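Rhamnose ABC transporter, rhamnose-binding protein (Actinomyces odontolyticus ATCC 17982, PDB 5BQ3) probably binds rhamnose or a related sugar outside the cell and delivers it to an ABC transporter for uptake. Local coordinates at residues T86-A92 against T111-D117; T31-L37 against V63-A69; V75-N79 against P101-D105; L250-R255 against I327-F332. One frame throughout, in Å; residues are numbered along the deposited sequence.

In the fold
Interactions 1, 2 and 3 cluster in the first lobe of a two-lobed periplasmic-binding-protein fold, their centres 11 to 13 Å apart and in mutual contact. Interactions 1 and 2 share the six-stranded parallel sheet, where strands 29-33 and 88-91 are neighbours; interaction 3 pairs two helices, 75-83 and 100-109, packed against that sheet. Along the chain interaction 2 closes first, while interactions 3 and 1 interleave. Interaction 4 comes last, about 28 Å from interaction 1 and 35 Å from interaction 3 between centres. There the C-terminal tail fastens onto helix 251-260, which follows the last strand of the second, four-stranded sheet, so the chain ends mainly against the other lobe.

Interaction 1 (T86-A92 against T111-D117); sequences TNVLVIA and TKVVTFD
V90 sets its CG1 methyl squarely over the middle of the F116 ring, 3.5 Å from CG1 to the ring centroid and 2° off the ring normal: a CH-pi contact in which the two side chains cross at about a right angle. F116 reaches this place because its CG stands between the backbone N and the carbonyl carbon (chi1 65°), which folds the ring back over strand 88-91. The ring's edge faces A92, whose backbone N lies in the ring plane. Strands 88-91 and 112-116 run parallel here, and with helix 100-109 between them they make a beta-alpha-beta crossover of the Rossmann-like first lobe. Their central bond, V114 N to L89 O, is 2.8 Å long and almost straight at 175°. With a serine in place of F116, V90 CG1 would lose the ring face it rests on, and a gap would probably open toward A278 of helix 271-287. On the other face of the sheet I91 CG2 meets T115 CG2 at 3.9 Å, while T115 OG1 turns to D119. Just before strand 112-116, T111 points both branches at its neighbour: CG2 lies 3.8 Å from L89 CB, and OG1 donates to T86 O.

Interaction 2 (T31-L37 against V63-A69); sequences TFIPKQL and VVGPLEA
V64 puts its CG2 methyl between two side chains of strand 29-33, 3.7 Å from T31 CG2 and 3.8 Å from I33 CG1, crossing both at a slant. A second apolar patch forms round L37, whose two branches divide the work: CD1 lies 4.1 Å from L67 CD2, and CD2 is 4.3 Å from V63 CG1. Between the patches G65 brings only backbone, with its CA near I33 CG2, and the P66 ring rests its CG against K35 O. Strand pairing is brief, F32 with V63 in parallel, after which the chains stay together by single bonds. One is L37 N to P66 O at 2.8 Å. Farther out a water donates to both L37 O and L67 O, bridging the two backbones. Q36, its CG anti to the backbone N (chi1 -177°) and its chain extended to CD, lays CG alongside the L67 carbonyl and lets OE1 accept a weak bond of 3.4 Å from A69 N. K35 sends its amine elsewhere, to S118. This happens at the C-terminal ends of the two strands, which in periplasmic binding proteins generally face the cleft between the lobes, where the sugar probably binds. L46 of helix 40-56 covers F32, P34 and V63; F77 of helix 75-83 packs on V64 and P66; strand 88-91 adjoins strand 29-33 on the side away from strand 60-63.

Interaction 3 (V75-N79 against P101-D105); sequences VSFIN and PALQD
A102 plants its CB methyl among three residues of helix 75-83, and that methyl is the focus of the tight side of the contact. I78 CG2 approaches it to 3.9 Å and also rests against the A102 carbonyl, with CG2 3.5 Å from A102 O. V75 CG1 closes in from one turn back, at 4.1 Å from A102 CB. Deeper toward the sheet I78 meets L103 at about a right angle, and both CG2 and CD1 of I78 touch the single methyl L103 CD2. The branching explains this: CG2 of I78 lies anti to the backbone N and CG1 beside the backbone N (chi1 -60°), which spreads the two arms so that both reach L103. With only a methyl at A102, the segments 75-79 and 101-105 can lie close, their axes 9.1 Å apart at closest and 6° from parallel. They are neighbouring helices of the alpha/beta fold, side by side on one face of the parallel sheet, where I78 and L103 both press on L89 and I91 of strand 88-91. The outer side is looser. N79 OD1 comes within 3.6 Å of A102 CB, but its polar link to the other helix is indirect: one water donates to N79 OD1 at 2.9 Å and to A102 O at 2.7 Å. Direct contact is thus mostly between methyl groups, and the polar atoms of the outer side are joined through water.

Interaction 4 (L250-R255 against I327-F332); sequences LPNEMR and IDKYDF
N252 N donates to F332 O (3.3 Å, 167°), bringing the C-terminal tail to the first turn of helix 251-260 in the second lobe. P251 fills the apolar middle: its CD lies 3.6 Å from F332 CE1, its CG meets Y330 CB, and I327 CD1 lies 4.2 Å from P251 CB. F332 also meets F41 of helix 40-56, their planes at about 90°. The N252 amide touches the tail through both ends: OD1 takes a weak bond from F332 N, and ND2 reaches D331 OD1 at 3.2 Å from above the carboxylate plane. R255, bent at chi3 (-56°), turns its guanidinium edge to Y330 O, which receives weak bonds from NH1 and NH2. Long salt bridges run from NH1 to D328 OD1 and from NH2 to D331 OD1, the latter by charge alone. A leucine in place of R255 would probably leave D331 without this positive mate and D328 with only its weak pairing to K259. The tail is probably held chiefly by apolar packing on P251 and the N252 bonds, with longer-range charge attraction added.

Interaction 1 (T86-A92 against T111-D117)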
loop_
_atom_site.group_PDB
_atom_site.type_symbol
_atom_site.label_atom_id
_atom_site.label_comp_id
_atom_site.label_asym_id
_atom_site.label_seq_id
_atom_site.Cartn_x
_atom_site.Cartn_y
_atom_site.Cartn_z
ATOM N N THR A 86 -2.714 -10.164 -25.490
ATOM C CA THR A 86 -2.083 -10.410 -24.190
ATOM C C THR A 86 -3.013 -11.311 -23.374
ATOM O O THR A 86 -4.228 -11.099 -23.372
ATOM C CB THR A 86 -1.748 -9.081 -23.492
ATOM O OG1 THR A 86 -0.948 -8.283 -24.368
ATOM C CG2 THR A 86 -1.010 -9.275 -22.175
ATOM N N ASN A 87 -2.444 -12.333 -22.718
ATOM C CA ASN A 87 -3.197 -13.316 -21.946
ATOM C C ASN A 87 -3.460 -12.861 -20.513
ATOM O O ASN A 87 -4.558 -13.095 -20.009
ATOM C CB ASN A 87 -2.472 -14.659 -21.951
ATOM C CG ASN A 87 -2.237 -15.199 -23.339
ATOM O OD1 ASN A 87 -1.139 -15.092 -23.892
ATOM N ND2 ASN A 87 -3.278 -15.738 -23.955
ATOM N N VAL A 88 -2.459 -12.245 -19.847
ATOM C CA VAL A 88 -2.586 -11.774 -18.463
ATOM C C VAL A 88 -2.294 -10.272 -18.407
ATOM O O VAL A 88 -1.249 -9.829 -18.882
ATOM C CB VAL A 88 -1.685 -12.560 -17.467
ATOM C CG1 VAL A 88 -1.906 -12.085 -16.034
ATOM C CG2 VAL A 88 -1.905 -14.067 -17.569
ATOM N N LEU A 89 -3.213 -9.500 -17.809
ATOM C CA LEU A 89 -3.062 -8.057 -17.650
ATOM C C LEU A 89 -3.092 -7.681 -16.168
ATOM O O LEU A 89 -4.090 -7.926 -15.488
ATOM C CB LEU A 89 -4.151 -7.304 -18.429
ATOM C CG LEU A 89 -3.779 -5.894 -18.872
ATOM C CD1 LEU A 89 -3.085 -5.917 -20.221
ATOM C CD2 LEU A 89 -5.001 -5.015 -18.939
ATOM N N VAL A 90 -1.981 -7.117 -15.668
ATOM C CA VAL A 90 -1.841 -6.682 -14.273
ATOM C C VAL A 90 -1.835 -5.145 -14.282
ATOM O O VAL A 90 -0.940 -4.552 -14.882
ATOM C CB VAL A 90 -0.601 -7.299 -13.569
ATOM C CG1 VAL A 90 -0.635 -7.024 -12.073
ATOM C CG2 VAL A 90 -0.504 -8.805 -13.824
ATOM N N ILE A 91 -2.859 -4.501 -13.677
ATOM C CA ILE A 91 -2.983 -3.041 -13.734
ATOM C C ILE A 91 -3.281 -2.377 -12.370
ATOM O O ILE A 91 -4.070 -2.881 -11.580
ATOM C CB ILE A 91 -4.060 -2.645 -14.800
ATOM C CG1 ILE A 91 -4.213 -1.110 -14.938
ATOM C CG2 ILE A 91 -5.417 -3.335 -14.558
ATOM C CD1 ILE A 91 -4.545 -0.620 -16.289
ATOM N N ALA A 92 -2.648 -1.215 -12.133
ATOM C CA ALA A 92 -2.883 -0.348 -10.980
ATOM C C ALA A 92 -3.757 0.798 -11.481
ATOM O O ALA A 92 -3.249 1.740 -12.091
ATOM C CB ALA A 92 -1.562 0.152 -10.402
ATOM N N THR A 111 -8.627 -12.211 -21.958
ATOM C CA THR A 111 -7.519 -11.715 -21.141
ATOM C C THR A 111 -7.899 -11.793 -19.660
ATOM O O THR A 111 -8.989 -11.364 -19.271
ATOM C CB THR A 111 -7.138 -10.277 -21.568
ATOM O OG1 THR A 111 -6.882 -10.252 -22.975
ATOM C CG2 THR A 111 -5.934 -9.722 -20.807
ATOM N N LYS A 112 -6.996 -12.349 -18.838
ATOM C CA LYS A 112 -7.194 -12.451 -17.394
ATOM C C LYS A 112 -6.752 -11.127 -16.782
ATOM O O LYS A 112 -5.587 -10.747 -16.913
ATOM C CB LYS A 112 -6.440 -13.660 -16.804
ATOM C CG LYS A 112 -6.816 -15.018 -17.414
ATOM C CD LYS A 112 -8.195 -15.520 -16.988
ATOM C CE LYS A 112 -8.636 -16.699 -17.816
ATOM N NZ LYS A 112 -10.015 -17.125 -17.469
ATOM N N VAL A 113 -7.702 -10.387 -16.191
ATOM C CA VAL A 113 -7.437 -9.066 -15.612
ATOM C C VAL A 113 -7.230 -9.183 -14.100
ATOM O O VAL A 113 -8.111 -9.642 -13.372
ATOM C CB VAL A 113 -8.539 -8.029 -15.974
ATOM C CG1 VAL A 113 -8.297 -6.690 -15.279
ATOM C CG2 VAL A 113 -8.636 -7.832 -17.484
ATOM N N VAL A 114 -6.044 -8.754 -13.645
ATOM C CA VAL A 114 -5.637 -8.731 -12.242
ATOM C C VAL A 114 -5.293 -7.283 -11.881
ATOM O O VAL A 114 -4.465 -6.668 -12.547
ATOM C CB VAL A 114 -4.455 -9.710 -11.964
ATOM C CG1 VAL A 114 -3.936 -9.578 -10.533
ATOM C CG2 VAL A 114 -4.850 -11.155 -12.255
ATOM N N THR A 115 -5.949 -6.731 -10.856
ATOM C CA THR A 115 -5.661 -5.372 -10.397
ATOM C C THR A 115 -4.800 -5.454 -9.138
ATOM O O THR A 115 -4.951 -6.391 -8.362
ATOM C CB THR A 115 -6.940 -4.546 -10.180
ATOM O OG1 THR A 115 -7.835 -5.257 -9.328
ATOM C CG2 THR A 115 -7.634 -4.179 -11.483
ATOM N N PHE A 116 -3.875 -4.500 -8.955
ATOM C CA PHE A 116 -2.996 -4.451 -7.783
ATOM C C PHE A 116 -2.776 -2.994 -7.342
ATOM O O PHE A 116 -2.916 -2.087 -8.158
ATOM C CB PHE A 116 -1.664 -5.218 -8.012
ATOM C CG PHE A 116 -0.636 -4.788 -9.047
ATOM C CD1 PHE A 116 -0.957 -3.870 -10.044
ATOM C CD2 PHE A 116 0.644 -5.330 -9.042
ATOM C CE1 PHE A 116 -0.009 -3.486 -10.997
ATOM C CE2 PHE A 116 1.592 -4.945 -9.998
ATOM C CZ PHE A 116 1.257 -4.031 -10.972
ATOM N N ASP A 117 -2.488 -2.776 -6.040
ATOM C CA ASP A 117 -2.289 -1.463 -5.391
ATOM C C ASP A 117 -3.646 -0.724 -5.313
ATOM O O ASP A 117 -4.220 -0.620 -4.225
ATOM C CB ASP A 117 -1.185 -0.619 -6.091
ATOM C CG ASP A 117 -1.013 0.806 -5.596
ATOM O OD1 ASP A 117 -0.851 0.997 -4.369
ATOM O OD2 ASP A 117 -0.974 1.725 -6.442
#

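Interaction 2 (T31-L37 against V63-A69)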
loop_
_atom_site.group_PDB
_atom_site.type_symbol
_atom_site.label_atom_id
_atom_site.label_comp_id
_atom_site.label_asym_id
_atom_site.label_seq_id
_atom_site.Cartn_x
_atom_site.Cartn_y
_atom_site.Cartn_z
ATOM N N THR A 31 1.481 -8.629 -19.110
ATOM C CA THR A 31 1.768 -7.199 -19.226
ATOM C C THR A 31 1.349 -6.480 -17.941
ATOM O O THR A 31 0.238 -6.679 -17.443
ATOM C CB THR A 31 1.122 -6.594 -20.484
ATOM O OG1 THR A 31 1.635 -7.268 -21.633
ATOM C CG2 THR A 31 1.404 -5.108 -20.628
ATOM N N PHE A 32 2.262 -5.647 -17.417
ATOM C CA PHE A 32 2.082 -4.849 -16.205
ATOM C C PHE A 32 1.884 -3.384 -16.594
ATOM O O PHE A 32 2.735 -2.812 -17.278
ATOM C CB PHE A 32 3.289 -5.014 -15.255
ATOM C CG PHE A 32 3.608 -6.439 -14.865
ATOM C CD1 PHE A 32 4.451 -7.219 -15.647
ATOM C CD2 PHE A 32 3.077 -6.997 -13.709
ATOM C CE1 PHE A 32 4.729 -8.545 -15.297
ATOM C CE2 PHE A 32 3.361 -8.314 -13.356
ATOM C CZ PHE A 32 4.182 -9.082 -14.153
ATOM N N ILE A 33 0.739 -2.794 -16.204
ATOM C CA ILE A 33 0.426 -1.398 -16.496
ATOM C C ILE A 33 0.363 -0.613 -15.171
ATOM O O ILE A 33 -0.629 -0.709 -14.445
ATOM C CB ILE A 33 -0.859 -1.206 -17.366
ATOM C CG1 ILE A 33 -0.805 -2.052 -18.664
ATOM C CG2 ILE A 33 -1.079 0.288 -17.692
ATOM C CD1 ILE A 33 -2.153 -2.326 -19.314
ATOM N N PRO A 34 1.413 0.181 -14.841
ATOM C CA PRO A 34 1.352 0.986 -13.610
ATOM C C PRO A 34 0.510 2.248 -13.820
ATOM O O PRO A 34 0.083 2.521 -14.946
ATOM C CB PRO A 34 2.823 1.319 -13.344
ATOM C CG PRO A 34 3.448 1.362 -14.695
ATOM C CD PRO A 34 2.669 0.427 -15.589
ATOM N N LYS A 35 0.283 3.024 -12.742
ATOM C CA LYS A 35 -0.464 4.284 -12.786
ATOM C C LYS A 35 0.236 5.300 -13.697
ATOM O O LYS A 35 -0.414 6.024 -14.453
ATOM C CB LYS A 35 -0.594 4.870 -11.370
ATOM C CG LYS A 35 -1.659 4.227 -10.504
ATOM C CD LYS A 35 -1.756 4.942 -9.169
ATOM C CE LYS A 35 -2.930 4.460 -8.365
ATOM N NZ LYS A 35 -3.037 5.164 -7.063
ATOM N N GLN A 36 1.574 5.319 -13.622
ATOM C CA GLN A 36 2.482 6.213 -14.333
ATOM C C GLN A 36 3.831 5.510 -14.515
ATOM O O GLN A 36 4.232 4.728 -13.649
ATOM C CB GLN A 36 2.630 7.507 -13.496
ATOM C CG GLN A 36 3.478 8.616 -14.098
ATOM C CD GLN A 36 3.530 9.829 -13.200
ATOM O OE1 GLN A 36 2.950 10.879 -13.498
ATOM N NE2 GLN A 36 4.230 9.717 -12.080
ATOM N N LEU A 37 4.524 5.779 -15.632
ATOM C CA LEU A 37 5.847 5.213 -15.891
ATOM C C LEU A 37 6.932 5.982 -15.135
ATOM O O LEU A 37 6.770 7.176 -14.856
ATOM C CB LEU A 37 6.180 5.216 -17.395
ATOM C CG LEU A 37 5.555 4.134 -18.280
ATOM C CD1 LEU A 37 5.979 4.329 -19.717
ATOM C CD2 LEU A 37 5.952 2.726 -17.829
ATOM N N VAL A 63 6.026 -4.213 -19.907
ATOM C CA VAL A 63 5.598 -3.121 -19.035
ATOM C C VAL A 63 5.277 -1.921 -19.936
ATOM O O VAL A 63 6.179 -1.363 -20.565
ATOM C CB VAL A 63 6.626 -2.772 -17.916
ATOM C CG1 VAL A 63 6.198 -1.531 -17.133
ATOM C CG2 VAL A 63 6.836 -3.948 -16.964
ATOM N N VAL A 64 3.987 -1.568 -20.035
ATOM C CA VAL A 64 3.500 -0.428 -20.824
ATOM C C VAL A 64 2.688 0.488 -19.902
ATOM O O VAL A 64 2.164 0.025 -18.892
ATOM C CB VAL A 64 2.699 -0.823 -22.102
ATOM C CG1 VAL A 64 3.562 -1.606 -23.085
ATOM C CG2 VAL A 64 1.413 -1.577 -21.772
ATOM N N GLY A 65 2.591 1.764 -20.250
ATOM C CA GLY A 65 1.824 2.699 -19.440
ATOM C C GLY A 65 1.962 4.163 -19.804
ATOM O O GLY A 65 2.802 4.528 -20.632
ATOM N N PRO A 66 1.138 5.033 -19.174
ATOM C CA PRO A 66 1.224 6.468 -19.483
ATOM C C PRO A 66 2.370 7.164 -18.751
ATOM O O PRO A 66 2.847 6.669 -17.726
ATOM C CB PRO A 66 -0.129 6.999 -19.016
ATOM C CG PRO A 66 -0.535 6.089 -17.910
ATOM C CD PRO A 66 0.085 4.749 -18.173
ATOM N N LEU A 67 2.797 8.328 -19.270
ATOM C CA LEU A 67 3.846 9.135 -18.646
ATOM C C LEU A 67 3.251 10.021 -17.550
ATOM O O LEU A 67 3.983 10.502 -16.682
ATOM C CB LEU A 67 4.587 9.999 -19.679
ATOM C CG LEU A 67 5.378 9.294 -20.784
ATOM C CD1 LEU A 67 6.080 10.313 -21.653
ATOM C CD2 LEU A 67 6.420 8.329 -20.219
ATOM N N GLU A 68 1.922 10.241 -17.605
ATOM C CA GLU A 68 1.157 11.060 -16.664
ATOM C C GLU A 68 0.021 10.237 -16.058
ATOM O O GLU A 68 -0.681 9.528 -16.784
ATOM C CB GLU A 68 0.594 12.314 -17.366
ATOM C CG GLU A 68 1.645 13.248 -17.953
ATOM C CD GLU A 68 2.142 14.360 -17.048
ATOM O OE1 GLU A 68 2.684 14.054 -15.960
ATOM O OE2 GLU A 68 2.008 15.542 -17.438
ATOM N N ALA A 69 -0.156 10.330 -14.728
ATOM C CA ALA A 69 -1.197 9.598 -14.011
ATOM C C ALA A 69 -2.527 10.368 -14.023
ATOM O O ALA A 69 -2.780 11.209 -13.158
ATOM C CB ALA A 69 -0.756 9.304 -12.584
HETATM O O HOH W 1 6.615 9.254 -16.630
#

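Interaction 3 (V75-N79 against P101-D105)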
loop_
_atom_site.group_PDB
_atom_site.type_symbol
_atom_site.label_atom_id
_atom_site.label_comp_id
_atom_site.label_asym_id
_atom_site.label_seq_id
_atom_site.Cartn_x
_atom_site.Cartn_y
_atom_site.Cartn_z
ATOM N N VAL A 75 -6.411 3.733 -20.552
ATOM C CA VAL A 75 -7.427 3.194 -21.475
ATOM C C VAL A 75 -6.830 2.822 -22.858
ATOM O O VAL A 75 -7.123 1.736 -23.365
ATOM C CB VAL A 75 -8.634 4.165 -21.617
ATOM C CG1 VAL A 75 -9.657 3.663 -22.637
ATOM C CG2 VAL A 75 -9.307 4.398 -20.269
ATOM N N SER A 76 -5.994 3.699 -23.448
ATOM C CA SER A 76 -5.366 3.452 -24.753
ATOM C C SER A 76 -4.374 2.284 -24.695
ATOM O O SER A 76 -4.256 1.544 -25.671
ATOM C CB SER A 76 -4.667 4.707 -25.267
ATOM O OG SER A 76 -3.652 5.147 -24.381
ATOM N N PHE A 77 -3.687 2.110 -23.548
ATOM C CA PHE A 77 -2.706 1.047 -23.317
ATOM C C PHE A 77 -3.382 -0.307 -23.074
ATOM O O PHE A 77 -2.831 -1.323 -23.497
ATOM C CB PHE A 77 -1.769 1.404 -22.152
ATOM C CG PHE A 77 -0.870 2.574 -22.467
ATOM C CD1 PHE A 77 0.332 2.387 -23.138
ATOM C CD2 PHE A 77 -1.241 3.868 -22.125
ATOM C CE1 PHE A 77 1.150 3.473 -23.455
ATOM C CE2 PHE A 77 -0.425 4.956 -22.444
ATOM C CZ PHE A 77 0.766 4.752 -23.108
ATOM N N ILE A 78 -4.566 -0.324 -22.413
ATOM C CA ILE A 78 -5.337 -1.552 -22.162
ATOM C C ILE A 78 -5.816 -2.102 -23.515
ATOM O O ILE A 78 -5.585 -3.274 -23.805
ATOM C CB ILE A 78 -6.517 -1.343 -21.157
ATOM C CG1 ILE A 78 -6.018 -0.856 -19.777
ATOM C CG2 ILE A 78 -7.351 -2.629 -21.000
ATOM C CD1 ILE A 78 -7.010 0.030 -19.021
ATOM N N ASN A 79 -6.427 -1.235 -24.349
ATOM C CA ASN A 79 -6.943 -1.562 -25.684
ATOM C C ASN A 79 -5.838 -2.056 -26.623
ATOM O O ASN A 79 -6.098 -2.939 -27.441
ATOM C CB ASN A 79 -7.647 -0.347 -26.302
ATOM C CG ASN A 79 -8.882 0.127 -25.566
ATOM O OD1 ASN A 79 -9.574 -0.633 -24.872
ATOM N ND2 ASN A 79 -9.207 1.397 -25.737
ATOM N N PRO A 101 -14.517 0.068 -18.668
ATOM C CA PRO A 101 -14.989 -0.476 -19.959
ATOM C C PRO A 101 -13.885 -1.146 -20.785
ATOM O O PRO A 101 -14.160 -2.140 -21.454
ATOM C CB PRO A 101 -15.538 0.756 -20.687
ATOM C CG PRO A 101 -15.769 1.754 -19.639
ATOM C CD PRO A 101 -14.698 1.532 -18.633
ATOM N N ALA A 102 -12.646 -0.612 -20.729
ATOM C CA ALA A 102 -11.485 -1.153 -21.442
ATOM C C ALA A 102 -11.068 -2.506 -20.857
ATOM O O ALA A 102 -10.709 -3.407 -21.614
ATOM C CB ALA A 102 -10.326 -0.172 -21.386
ATOM N N LEU A 103 -11.148 -2.654 -19.517
ATOM C CA LEU A 103 -10.813 -3.891 -18.806
ATOM C C LEU A 103 -11.893 -4.961 -19.007
ATOM O O LEU A 103 -11.575 -6.149 -19.017
ATOM C CB LEU A 103 -10.600 -3.630 -17.306
ATOM C CG LEU A 103 -9.386 -2.792 -16.889
ATOM C CD1 LEU A 103 -9.402 -2.529 -15.394
ATOM C CD2 LEU A 103 -8.078 -3.449 -17.294
ATOM N N GLN A 104 -13.165 -4.544 -19.165
ATOM C CA GLN A 104 -14.291 -5.450 -19.408
ATOM C C GLN A 104 -14.213 -6.019 -20.827
ATOM O O GLN A 104 -14.605 -7.166 -21.047
ATOM C CB GLN A 104 -15.629 -4.742 -19.169
ATOM C CG GLN A 104 -15.991 -4.647 -17.687
ATOM C CD GLN A 104 -17.264 -3.883 -17.430
ATOM O OE1 GLN A 104 -17.498 -2.811 -17.985
ATOM N NE2 GLN A 104 -18.090 -4.394 -16.534
ATOM N N ASP A 105 -13.669 -5.227 -21.775
ATOM C CA ASP A 105 -13.443 -5.631 -23.166
ATOM C C ASP A 105 -12.277 -6.616 -23.246
ATOM O O ASP A 105 -12.222 -7.426 -24.171
ATOM C CB ASP A 105 -13.172 -4.407 -24.059
ATOM C CG ASP A 105 -14.397 -3.610 -24.474
ATOM O OD1 ASP A 105 -15.514 -4.188 -24.491
ATOM O OD2 ASP A 105 -14.232 -2.426 -24.842
HETATM O O HOH W 2 -10.005 -3.385 -24.234
#

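Interaction 4 (L250-R255 against I327-F332)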
loop_
_atom_site.group_PDB
_atom_site.type_symbol
_atom_site.label_atom_id
_atom_site.label_comp_id
_atom_site.label_asym_id
_atom_site.label_seq_id
_atom_site.Cartn_x
_atom_site.Cartn_y
_atom_site.Cartn_z
ATOM N N LEU A 250 8.046 6.382 4.194
ATOM C CA LEU A 250 8.944 5.852 3.166
ATOM C C LEU A 250 10.369 5.669 3.709
ATOM O O LEU A 250 10.926 6.627 4.244
ATOM C CB LEU A 250 8.966 6.769 1.928
ATOM C CG LEU A 250 7.680 6.858 1.097
ATOM C CD1 LEU A 250 7.781 7.967 0.071
ATOM C CD2 LEU A 250 7.354 5.529 0.409
ATOM N N PRO A 251 10.991 4.471 3.547
ATOM C CA PRO A 251 12.345 4.252 4.097
ATOM C C PRO A 251 13.401 5.297 3.707
ATOM O O PRO A 251 14.186 5.682 4.571
ATOM C CB PRO A 251 12.726 2.877 3.546
ATOM C CG PRO A 251 11.438 2.175 3.382
ATOM C CD PRO A 251 10.451 3.228 2.960
ATOM N N ASN A 252 13.412 5.762 2.441
ATOM C CA ASN A 252 14.382 6.739 1.922
ATOM C C ASN A 252 14.285 8.104 2.605
ATOM O O ASN A 252 15.318 8.695 2.924
ATOM C CB ASN A 252 14.222 6.907 0.409
ATOM C CG ASN A 252 14.674 5.714 -0.399
ATOM O OD1 ASN A 252 14.494 4.554 -0.011
ATOM N ND2 ASN A 252 15.255 5.972 -1.557
ATOM N N GLU A 253 13.055 8.599 2.820
ATOM C CA GLU A 253 12.784 9.889 3.459
ATOM C C GLU A 253 13.027 9.836 4.972
ATOM O O GLU A 253 13.492 10.813 5.559
ATOM C CB GLU A 253 11.330 10.313 3.195
ATOM C CG GLU A 253 11.017 10.646 1.744
ATOM C CD GLU A 253 9.573 10.993 1.420
ATOM O OE1 GLU A 253 8.679 10.731 2.259
ATOM O OE2 GLU A 253 9.333 11.505 0.303
HETATM N N MSE A 254 12.715 8.690 5.589
HETATM C CA MSE A 254 12.774 8.452 7.027
HETATM C C MSE A 254 14.129 7.980 7.554
HETATM O O MSE A 254 14.356 8.085 8.758
HETATM C CB MSE A 254 11.716 7.407 7.400
HETATM C CG MSE A 254 10.294 7.845 7.090
HETATM SE SE MSE A 254 9.787 9.389 8.130
HETATM C CE MSE A 254 9.410 8.446 9.697
ATOM N N ARG A 255 15.006 7.454 6.675
ATOM C CA ARG A 255 16.328 6.894 6.987
ATOM C C ARG A 255 17.139 7.733 7.980
ATOM O O ARG A 255 17.616 7.192 8.978
ATOM C CB ARG A 255 17.147 6.709 5.700
ATOM C CG ARG A 255 18.038 5.475 5.727
ATOM C CD ARG A 255 18.863 5.311 4.460
ATOM N NE ARG A 255 18.054 5.267 3.238
ATOM C CZ ARG A 255 17.395 4.197 2.809
ATOM N NH1 ARG A 255 17.417 3.072 3.507
ATOM N NH2 ARG A 255 16.698 4.247 1.685
ATOM N N ILE A 327 16.014 -0.623 7.996
ATOM C CA ILE A 327 15.794 0.604 7.217
ATOM C C ILE A 327 16.698 0.665 5.960
ATOM O O ILE A 327 16.211 1.062 4.902
ATOM C CB ILE A 327 15.932 1.892 8.100
ATOM C CG1 ILE A 327 15.496 3.172 7.347
ATOM C CG2 ILE A 327 17.323 2.061 8.735
ATOM C CD1 ILE A 327 14.066 3.541 7.503
ATOM N N ASP A 328 17.974 0.233 6.068
ATOM C CA ASP A 328 18.954 0.266 4.975
ATOM C C ASP A 328 18.821 -0.918 3.996
ATOM O O ASP A 328 19.617 -1.018 3.060
ATOM C CB ASP A 328 20.385 0.314 5.544
ATOM C CG ASP A 328 20.678 1.493 6.452
ATOM O OD1 ASP A 328 20.167 2.603 6.175
ATOM O OD2 ASP A 328 21.449 1.316 7.418
ATOM N N LYS A 329 17.818 -1.791 4.196
ATOM C CA LYS A 329 17.578 -2.960 3.349
ATOM C C LYS A 329 16.496 -2.691 2.280
ATOM O O LYS A 329 16.286 -3.542 1.410
ATOM C CB LYS A 329 17.186 -4.172 4.215
ATOM C CG LYS A 329 18.304 -4.693 5.107
ATOM C CD LYS A 329 17.803 -5.774 6.053
ATOM C CE LYS A 329 18.898 -6.270 6.964
ATOM N NZ LYS A 329 18.404 -7.303 7.911
ATOM N N TYR A 330 15.828 -1.512 2.336
ATOM C CA TYR A 330 14.743 -1.134 1.420
ATOM C C TYR A 330 15.017 0.212 0.738
ATOM O O TYR A 330 15.411 1.160 1.414
ATOM C CB TYR A 330 13.405 -1.074 2.179
ATOM C CG TYR A 330 13.000 -2.377 2.835
ATOM C CD1 TYR A 330 12.270 -3.333 2.139
ATOM C CD2 TYR A 330 13.347 -2.653 4.154
ATOM C CE1 TYR A 330 11.894 -4.536 2.741
ATOM C CE2 TYR A 330 12.976 -3.849 4.768
ATOM C CZ TYR A 330 12.238 -4.784 4.060
ATOM O OH TYR A 330 11.883 -5.967 4.664
ATOM N N ASP A 331 14.784 0.307 -0.593
ATOM C CA ASP A 331 15.027 1.539 -1.353
ATOM C C ASP A 331 13.789 2.008 -2.142
ATOM O O ASP A 331 13.658 1.726 -3.338
ATOM C CB ASP A 331 16.234 1.385 -2.299
ATOM C CG ASP A 331 16.717 2.693 -2.903
ATOM O OD1 ASP A 331 17.260 3.532 -2.151
ATOM O OD2 ASP A 331 16.566 2.873 -4.126
ATOM N N PHE A 332 12.898 2.750 -1.460
ATOM C CA PHE A 332 11.676 3.346 -2.017
ATOM C C PHE A 332 11.165 4.481 -1.112
ATOM O O PHE A 332 11.508 4.495 0.089
ATOM C CB PHE A 332 10.564 2.303 -2.282
ATOM C CG PHE A 332 10.297 1.283 -1.199
ATOM C CD1 PHE A 332 9.408 1.556 -0.168
ATOM C CD2 PHE A 332 10.885 0.026 -1.246
ATOM C CE1 PHE A 332 9.134 0.599 0.812
ATOM C CE2 PHE A 332 10.618 -0.926 -0.261
ATOM C CZ PHE A 332 9.748 -0.631 0.765
ATOM O OXT PHE A 332 10.465 5.384 -1.625
#